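Leucine-rich-repeat protein (Methanosarcina barkeri, PDB 4WNR) binds GDP and magnesium through its Roc G domain, which is followed by a COR domain, and may have serine/threonine kinase activity in its full-length form. Local coordinates at residues A[55-60]-A[176-181]; A[122-127]-A[149-154]. All blocks are in the same frame, centred on the assembly; numbering follows the deposited sequence.

Interaction 1 (A[55-60]-A[176-181]). With MG (magnesium ion), chain C; GDP (guanosine-5'-diphosphate), chain B; SO4 (sulfate ion), chain E.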
# COMPACT_ATOMS: atom_id res chain seq x y z
N THR A 55 -6.88 -1.91 12.12
CA THR A 55 -8.19 -1.36 11.76
C THR A 55 -8.79 -0.54 12.91
O THR A 55 -9.43 0.48 12.67
CB THR A 55 -9.17 -2.48 11.35
OG1 THR A 55 -8.56 -3.31 10.35
CG2 THR A 55 -10.48 -1.91 10.79
N SER A 56 -8.56 -0.99 14.14
CA SER A 56 -9.05 -0.30 15.33
C SER A 56 -8.36 1.05 15.53
O SER A 56 -9.01 2.05 15.85
CB SER A 56 -8.85 -1.16 16.58
OG SER A 56 -9.50 -2.40 16.44
N LEU A 57 -7.04 1.06 15.37
CA LEU A 57 -6.24 2.29 15.50
C LEU A 57 -6.65 3.32 14.46
O LEU A 57 -6.73 4.51 14.76
CB LEU A 57 -4.74 1.98 15.38
CG LEU A 57 -3.77 3.16 15.43
CD1 LEU A 57 -3.98 4.01 16.67
CD2 LEU A 57 -2.33 2.65 15.37
N LEU A 58 -6.90 2.86 13.23
CA LEU A 58 -7.35 3.74 12.15
C LEU A 58 -8.68 4.41 12.49
O LEU A 58 -8.86 5.60 12.22
CB LEU A 58 -7.47 2.95 10.84
CG LEU A 58 -7.91 3.73 9.59
CD1 LEU A 58 -7.04 4.95 9.35
CD2 LEU A 58 -7.89 2.81 8.38
N LYS A 59 -9.60 3.65 13.08
CA LYS A 59 -10.89 4.20 13.49
C LYS A 59 -10.74 5.29 14.56
O LYS A 59 -11.45 6.29 14.53
CB LYS A 59 -11.80 3.08 14.02
CG LYS A 59 -12.39 2.19 12.93
CD LYS A 59 -13.16 1.02 13.52
CE LYS A 59 -14.48 1.45 14.15
NZ LYS A 59 -15.25 0.29 14.67
N ARG A 60 -9.80 5.08 15.48
CA ARG A 60 -9.53 6.05 16.54
C ARG A 60 -8.90 7.34 16.02
O ARG A 60 -9.18 8.42 16.54
CB ARG A 60 -8.64 5.43 17.62
CG ARG A 60 -9.33 4.39 18.49
CD ARG A 60 -10.46 5.00 19.30
NE ARG A 60 -10.94 4.11 20.35
CZ ARG A 60 -11.94 4.39 21.19
NH1 ARG A 60 -12.58 5.55 21.11
NH2 ARG A 60 -12.30 3.50 22.11
N PHE A 176 4.71 4.13 21.21
CA PHE A 176 3.49 4.56 21.89
C PHE A 176 2.65 3.40 22.41
O PHE A 176 2.11 2.61 21.63
CB PHE A 176 2.64 5.43 20.95
CG PHE A 176 3.26 6.75 20.64
CD1 PHE A 176 3.08 7.84 21.49
CD2 PHE A 176 4.06 6.91 19.51
CE1 PHE A 176 3.66 9.06 21.21
CE2 PHE A 176 4.64 8.13 19.22
CZ PHE A 176 4.44 9.21 20.08
N ARG A 177 2.55 3.31 23.74
CA ARG A 177 1.66 2.35 24.39
C ARG A 177 0.23 2.87 24.31
O ARG A 177 -0.07 3.94 24.84
CB ARG A 177 2.07 2.13 25.85
CG ARG A 177 3.38 1.37 25.99
CD ARG A 177 3.91 1.38 27.42
NE ARG A 177 3.19 0.45 28.29
CZ ARG A 177 2.15 0.76 29.07
NH1 ARG A 177 1.67 2.00 29.12
NH2 ARG A 177 1.59 -0.18 29.82
N ILE A 178 -0.64 2.12 23.63
CA ILE A 178 -2.02 2.55 23.43
C ILE A 178 -3.03 1.44 23.70
O ILE A 178 -2.67 0.26 23.77
CB ILE A 178 -2.25 3.09 22.00
CG1 ILE A 178 -1.94 2.02 20.95
CG2 ILE A 178 -1.39 4.33 21.75
CD1 ILE A 178 -2.34 2.40 19.54
N SER A 179 -4.28 1.84 23.84
CA SER A 179 -5.41 0.92 23.95
C SER A 179 -6.58 1.47 23.14
O SER A 179 -7.17 2.48 23.51
CB SER A 179 -5.82 0.74 25.41
OG SER A 179 -6.95 -0.12 25.52
N CYS A 180 -6.89 0.81 22.03
CA CYS A 180 -8.01 1.22 21.18
C CYS A 180 -9.36 0.99 21.86
O CYS A 180 -10.34 1.67 21.55
CB CYS A 180 -7.97 0.50 19.84
SG CYS A 180 -6.54 0.93 18.81
N LYS A 181 -9.41 0.03 22.78
CA LYS A 181 -10.63 -0.27 23.53
C LYS A 181 -10.94 0.84 24.53
O LYS A 181 -12.04 1.40 24.51
CB LYS A 181 -10.49 -1.61 24.26
CG LYS A 181 -11.75 -2.06 25.00
CD LYS A 181 -11.58 -3.46 25.57
CE LYS A 181 -12.79 -3.88 26.39
NZ LYS A 181 -12.61 -5.22 27.00
MG MG C . -7.95 -5.72 9.80
PB GDP B . -6.56 -6.03 12.49
O1B GDP B . -5.56 -5.51 13.64
O2B GDP B . -6.45 -4.97 11.30
O3B GDP B . -6.20 -7.39 12.03
O3A GDP B . -8.09 -5.91 12.99
PA GDP B . -8.52 -5.50 14.48
O1A GDP B . -7.68 -4.43 15.04
O2A GDP B . -10.05 -5.01 14.30
O5' GDP B . -8.59 -6.86 15.35
C5' GDP B . -8.15 -6.86 16.67
C4' GDP B . -9.26 -7.46 17.56
O4' GDP B . -8.98 -7.12 18.93
C3' GDP B . -10.65 -6.87 17.28
O3' GDP B . -11.66 -7.79 17.73
C2' GDP B . -10.66 -5.61 18.11
O2' GDP B . -11.99 -5.31 18.56
C1' GDP B . -9.78 -5.96 19.31
N9 GDP B . -8.89 -4.84 19.72
C8 GDP B . -8.24 -3.96 18.95
N7 GDP B . -7.57 -3.13 19.73
C5 GDP B . -7.79 -3.48 20.99
C6 GDP B . -7.35 -2.96 22.14
O6 GDP B . -6.59 -2.00 22.15
N1 GDP B . -7.74 -3.54 23.35
C2 GDP B . -8.60 -4.64 23.32
N2 GDP B . -9.00 -5.21 24.45
N3 GDP B . -9.02 -5.12 22.13
C4 GDP B . -8.61 -4.54 20.98
S SO4 E . 4.77 5.50 26.80
O1 SO4 E . 5.71 6.64 26.92
O2 SO4 E . 3.82 5.51 27.93
O3 SO4 E . 4.02 5.59 25.53
O4 SO4 E . 5.54 4.24 26.82
O HOH W 1 -9.79 -5.67 10.80
O HOH W 2 -6.41 -4.03 8.75
O HOH W 3 -9.03 -5.17 8.03
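R60 and C180 join the helix that follows the P-loop (residues 54-62) to the loop leaving strand 172-177, a buried helix-to-loop contact on the nucleotide site of the Ras-like Roc domain. The loop corresponds to the fifth conserved guanine-nucleotide motif of small G proteins, and GDP is bound by residues of both segments. R60 takes C180 O side-on with two nitrogens, NE at 2.8 Å and NH2 at 2.7 Å from C180 O; the oxygen lies in the guanidinium plane. A bend at chi2 (-64°) sets CD of R60 on course for this carbonyl. The side chain of C180 packs against the helix: its SG is anti to its own carbonyl carbon and sits 3.5 Å from L57 N, while its CB meets the CB of S56. Deeper in, the side chains of L57 and I178 cross at about a right angle, CD1 of each touching the other, and L57 also reaches strand 116-121. The helix serves mainly the phosphates, the loop the base. T55 OG1 binds the magnesium ion together with GDP O2B and three waters, and T55 N donates to O2B. S56 OG donates to GDP O1A on the alpha phosphate. K181 lays its CB and CD against the pyrimidine part of guanine, and C180 N donates to GDP O6 at 2.8 Å.

Interaction 2 (A[122-127]-A[149-154]); sequences DSRRDE and LNKIDE. With GDP (guanosine-5'-diphosphate), chain B.
R124 and E154 form the charged contact between the loop after strand 116-121 and the loop after strand 145-149. R124 NH1 lies 2.7 Å from E154 OE1 in a salt bridge whose hydrogen bond is weak, bent to 129° at the hydrogen. OE1 approaches the edge of the guanidinium, but the carboxylate plane is turned 63° from it. The bend at chi3 (-73°) turns NE of R124 off the line of its chain, on the side where E154 and K151 are met. Like charges also come close: R124 NH2 is 3.4 Å from K151 NZ, two donors without a bond between them. D122 probably eases this crowding, since its OD2 stands 4.0 Å from K151 NZ, lies over one face of the R124 guanidinium toward the rim, and makes a salt bridge to R125 NH1.

Van der Waals contact is made by D122 and K151, whose side chains run side by side in the same direction, CB of D122 against CD of K151. Beyond CG the lysine is extended, placing CG near GDP C6 and CE near GDP C4 and the ribose O4'. A water ties the backbones together, donating to N150 O and K151 O and accepting a weak bond from S123 N.

Residues 149-154 contribute to reading the base. D153 takes GDP N1 on OD1 (3.1 Å) and N2 on OD2 (2.9 Å), a paired recognition of guanine. N150 ND2 lies 2.9 Å from GDP N7 and is hydrogen-bonded to A52 O of the P-loop. N150, K151, I152 and D153 spell the NKxD (G4) motif, the guanine-specificity element of Ras-like G domains.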
# COMPACT_ATOMS: atom_id res chain seq x y z
N ASP A 122 1.26 -6.12 19.50
CA ASP A 122 0.57 -6.54 20.73
C ASP A 122 1.37 -7.60 21.48
O ASP A 122 2.34 -8.15 20.96
CB ASP A 122 -0.85 -7.05 20.41
CG ASP A 122 -0.85 -8.28 19.53
OD1 ASP A 122 0.10 -8.45 18.73
OD2 ASP A 122 -1.81 -9.07 19.62
N SER A 123 0.95 -7.88 22.72
CA SER A 123 1.71 -8.74 23.63
C SER A 123 1.70 -10.22 23.23
O SER A 123 2.75 -10.86 23.20
CB SER A 123 1.18 -8.60 25.06
OG SER A 123 -0.21 -8.88 25.11
N ARG A 124 0.51 -10.74 22.91
CA ARG A 124 0.32 -12.17 22.65
C ARG A 124 1.40 -12.77 21.75
O ARG A 124 1.94 -13.84 22.04
CB ARG A 124 -1.07 -12.44 22.06
CG ARG A 124 -2.20 -12.29 23.07
CD ARG A 124 -3.47 -13.01 22.64
NE ARG A 124 -4.15 -12.34 21.53
CZ ARG A 124 -4.94 -11.27 21.66
NH1 ARG A 124 -5.16 -10.71 22.84
NH2 ARG A 124 -5.51 -10.75 20.58
N ARG A 125 1.71 -12.07 20.66
CA ARG A 125 2.81 -12.47 19.78
C ARG A 125 4.11 -11.88 20.31
O ARG A 125 4.38 -10.69 20.15
CB ARG A 125 2.54 -12.00 18.34
CG ARG A 125 1.30 -12.64 17.74
CD ARG A 125 0.91 -12.01 16.41
NE ARG A 125 -0.46 -12.33 16.05
CZ ARG A 125 -1.55 -11.77 16.58
NH1 ARG A 125 -1.44 -10.83 17.52
NH2 ARG A 125 -2.75 -12.15 16.18
N ASP A 126 4.91 -12.73 20.96
CA ASP A 126 6.10 -12.29 21.68
C ASP A 126 7.25 -11.93 20.73
O ASP A 126 7.80 -12.79 20.05
CB ASP A 126 6.55 -13.38 22.67
CG ASP A 126 7.50 -12.87 23.75
OD1 ASP A 126 7.82 -11.66 23.76
OD2 ASP A 126 7.92 -13.68 24.60
N GLU A 127 7.59 -10.64 20.70
CA GLU A 127 8.71 -10.12 19.92
C GLU A 127 8.66 -10.49 18.44
O GLU A 127 9.43 -11.34 17.96
CB GLU A 127 10.05 -10.55 20.54
CG GLU A 127 10.33 -9.92 21.90
CD GLU A 127 10.55 -8.42 21.82
OE1 GLU A 127 11.42 -7.98 21.03
OE2 GLU A 127 9.86 -7.68 22.55
N LEU A 149 2.24 0.17 20.38
CA LEU A 149 2.10 -1.00 21.25
C LEU A 149 0.65 -1.09 21.73
O LEU A 149 0.30 -0.54 22.78
CB LEU A 149 3.05 -0.91 22.44
CG LEU A 149 4.55 -1.08 22.16
CD1 LEU A 149 5.14 0.15 21.49
CD2 LEU A 149 5.31 -1.37 23.45
N ASN A 150 -0.19 -1.77 20.95
CA ASN A 150 -1.63 -1.84 21.21
C ASN A 150 -1.97 -2.91 22.26
O ASN A 150 -1.17 -3.80 22.53
CB ASN A 150 -2.38 -2.12 19.91
CG ASN A 150 -3.85 -1.73 19.98
OD1 ASN A 150 -4.20 -0.67 20.49
ND2 ASN A 150 -4.72 -2.59 19.46
N LYS A 151 -3.17 -2.78 22.84
CA LYS A 151 -3.72 -3.74 23.80
C LYS A 151 -2.94 -3.80 25.12
O LYS A 151 -2.63 -4.88 25.63
CB LYS A 151 -3.84 -5.15 23.18
CG LYS A 151 -4.87 -5.23 22.07
CD LYS A 151 -4.71 -6.49 21.24
CE LYS A 151 -5.86 -6.65 20.26
NZ LYS A 151 -5.56 -7.65 19.20
N ILE A 152 -2.65 -2.63 25.69
CA ILE A 152 -2.02 -2.56 27.01
C ILE A 152 -3.01 -2.84 28.14
O ILE A 152 -2.61 -3.15 29.26
CB ILE A 152 -1.31 -1.20 27.26
CG1 ILE A 152 -2.31 -0.03 27.26
CG2 ILE A 152 -0.22 -0.99 26.22
CD1 ILE A 152 -1.71 1.29 27.68
N ASP A 153 -4.31 -2.71 27.85
CA ASP A 153 -5.35 -3.08 28.81
C ASP A 153 -5.39 -4.59 29.08
O ASP A 153 -5.71 -5.02 30.18
CB ASP A 153 -6.73 -2.60 28.33
CG ASP A 153 -7.12 -3.17 26.98
OD1 ASP A 153 -6.31 -3.07 26.04
OD2 ASP A 153 -8.23 -3.73 26.86
N GLU A 154 -5.05 -5.38 28.06
CA GLU A 154 -4.95 -6.83 28.20
C GLU A 154 -3.61 -7.27 28.77
O GLU A 154 -3.52 -8.31 29.42
CB GLU A 154 -5.17 -7.52 26.84
CG GLU A 154 -6.58 -7.36 26.29
CD GLU A 154 -6.84 -8.22 25.07
OE1 GLU A 154 -5.87 -8.55 24.35
OE2 GLU A 154 -8.01 -8.57 24.83
PB GDP B . -6.56 -6.03 12.49
O1B GDP B . -5.56 -5.51 13.64
O2B GDP B . -6.45 -4.97 11.30
O3B GDP B . -6.20 -7.39 12.03
O3A GDP B . -8.09 -5.91 12.99
PA GDP B . -8.52 -5.50 14.48
O1A GDP B . -7.68 -4.43 15.04
O2A GDP B . -10.05 -5.01 14.30
O5' GDP B . -8.59 -6.86 15.35
C5' GDP B . -8.15 -6.86 16.67
C4' GDP B . -9.26 -7.46 17.56
O4' GDP B . -8.98 -7.12 18.93
C3' GDP B . -10.65 -6.87 17.28
O3' GDP B . -11.66 -7.79 17.73
C2' GDP B . -10.66 -5.61 18.11
O2' GDP B . -11.99 -5.31 18.56
C1' GDP B . -9.78 -5.96 19.31
N9 GDP B . -8.89 -4.84 19.72
C8 GDP B . -8.24 -3.96 18.95
N7 GDP B . -7.57 -3.13 19.73
C5 GDP B . -7.79 -3.48 20.99
C6 GDP B . -7.35 -2.96 22.14
O6 GDP B . -6.59 -2.00 22.15
N1 GDP B . -7.74 -3.54 23.35
C2 GDP B . -8.60 -4.64 23.32
N2 GDP B . -9.00 -5.21 24.45
N3 GDP B . -9.02 -5.12 22.13
C4 GDP B . -8.61 -4.54 20.98
O HOH W 4 -0.15 -5.88 24.17

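From the N terminus, the chain passes through the P-loop into helix 54-62, where interaction 1 begins; that contact closes when the chain returns at 176-181, after strand 172-177. The shorter loop of interaction 2, from 122-127 to 149-154, lies wholly within this span and encloses helix 129-140 and strand 145-149. The two contacts do not cross, and their centres are about 12 Å apart. They meet where strands 145-149 and 172-177 run parallel: F176 O is 2.7 Å from L149 N and I178 N 3.0 Å from L149 O, both probable hydrogen bonds. Three of the four segments touch GDP directly; 122-127 packs beside the 149-154 loop.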